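PDB 6JYI: transcriptional repressor PadR from Bacillus cereus, which probably binds DNA as a dimeric winged helix-turn-helix transcription factor of the PadR family and represses transcription. Local coordinates for residues D11-L14 with G15-Q19. Numbering follows the deposited sequence.
Sequences DVVL and GLLMQ
The amide N of G15 donates to the carbonyl O of D11 at 2.8 Å, the shortest of four consecutive i to i+4 bonds that carry the helix from D11 to M18. L16 N to V12 O (3.1 Å) and L17 N to V13 O (3.1 Å) repeat the pattern. The last bond, M18 N to L14 O (3.0 Å), is less straight, with an N-H...O angle of 132°, and the same amide also makes a weak bond to G15 O, three residues back. One pair of side chains meets one turn apart: V13 and L17 run side by side in the same direction, and CG1 of V13 meets CD1 of L17 at 4.0 Å; V13 brings that methyl there by setting CG1 anti to its backbone N (chi1 172°). The CG of L16 lies 3.3 Å from V12 O, much as L17 CG sits near V13 O, and CG of selenomethionine M18 approaches L14 O. This first helix of the winged helix-turn-helix domain spreads its faces among several neighbours: V12 and L16 pack on helix 24-35, V13 on helix 46-55, L14 and L17 on strand 72-77, and D11 on helix 79-89, while V12 also touches M104 of the second subunit.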
loop_
_atom_site.group_PDB
_atom_site.type_symbol
_atom_site.label_atom_id
_atom_site.label_comp_id
_atom_site.label_asym_id
_atom_site.label_seq_id
_atom_site.Cartn_x
_atom_site.Cartn_y
_atom_site.Cartn_z
ATOM N N ASP A 11 7.768 -1.463 14.989
ATOM C CA ASP A 11 8.045 0.000 15.129
ATOM C C ASP A 11 6.839 0.871 15.007
ATOM O O ASP A 11 6.837 1.973 15.559
ATOM C CB ASP A 11 9.111 0.424 14.144
ATOM C CG ASP A 11 10.286 -0.431 14.252
ATOM O OD1 ASP A 11 10.847 -0.446 15.351
ATOM O OD2 ASP A 11 10.645 -1.132 13.278
ATOM N N VAL A 12 5.790 0.385 14.336
ATOM C CA VAL A 12 4.528 1.090 14.373
ATOM C C VAL A 12 4.043 1.192 15.823
ATOM O O VAL A 12 3.673 2.281 16.294
ATOM C CB VAL A 12 3.404 0.419 13.522
ATOM C CG1 VAL A 12 2.115 1.161 13.714
ATOM C CG2 VAL A 12 3.766 0.318 12.012
ATOM N N VAL A 13 4.066 0.058 16.526
ATOM C CA VAL A 13 3.636 -0.000 17.918
ATOM C C VAL A 13 4.562 0.790 18.810
ATOM O O VAL A 13 4.104 1.598 19.601
ATOM C CB VAL A 13 3.514 -1.467 18.408
ATOM C CG1 VAL A 13 3.247 -1.517 19.907
ATOM C CG2 VAL A 13 2.400 -2.180 17.590
ATOM N N LEU A 14 5.875 0.596 18.673
ATOM C CA LEU A 14 6.837 1.355 19.514
ATOM C C LEU A 14 6.719 2.825 19.291
ATOM O O LEU A 14 6.708 3.631 20.259
ATOM C CB LEU A 14 8.280 0.894 19.270
ATOM C CG LEU A 14 8.531 -0.551 19.719
ATOM C CD1 LEU A 14 9.909 -1.091 19.193
ATOM C CD2 LEU A 14 8.512 -0.634 21.243
ATOM N N GLY A 15 6.612 3.228 18.027
ATOM C CA GLY A 15 6.401 4.640 17.775
ATOM C C GLY A 15 5.177 5.238 18.403
ATOM O O GLY A 15 5.211 6.367 18.923
ATOM N N LEU A 16 4.079 4.515 18.374
ATOM C CA LEU A 16 2.861 5.000 19.003
ATOM C C LEU A 16 3.058 5.229 20.501
ATOM O O LEU A 16 2.702 6.287 21.050
ATOM C CB LEU A 16 1.736 3.996 18.768
ATOM C CG LEU A 16 1.057 4.048 17.403
ATOM C CD1 LEU A 16 -0.015 2.912 17.314
ATOM C CD2 LEU A 16 0.422 5.429 17.160
ATOM N N LEU A 17 3.740 4.281 21.135
ATOM C CA LEU A 17 3.992 4.329 22.578
ATOM C C LEU A 17 5.033 5.383 22.999
ATOM O O LEU A 17 5.066 5.794 24.143
ATOM C CB LEU A 17 4.370 2.924 23.080
ATOM C CG LEU A 17 3.256 1.892 22.968
ATOM C CD1 LEU A 17 3.724 0.461 23.382
ATOM C CD2 LEU A 17 2.056 2.322 23.811
HETATM N N MSE A 18 5.829 5.851 22.051
HETATM C CA MSE A 18 6.783 6.939 22.294
HETATM C C MSE A 18 6.186 8.188 22.952
HETATM O O MSE A 18 6.784 8.722 23.864
HETATM C CB MSE A 18 7.529 7.327 20.995
HETATM C CG MSE A 18 8.525 6.333 20.573
HETATM SE SE MSE A 18 10.094 6.317 21.754
HETATM C CE MSE A 18 10.760 8.099 21.439
ATOM N N GLN A 19 5.011 8.647 22.538
ATOM C CA GLN A 19 4.422 9.822 23.227
ATOM C C GLN A 19 3.863 9.527 24.605
ATOM O O GLN A 19 4.154 10.240 25.581
ATOM C CB GLN A 19 3.297 10.434 22.421
ATOM C CG GLN A 19 2.706 11.622 23.118
ATOM C CD GLN A 19 2.020 12.570 22.171
ATOM O OE1 GLN A 19 2.657 13.157 21.287
ATOM N NE2 GLN A 19 0.712 12.748 22.360
#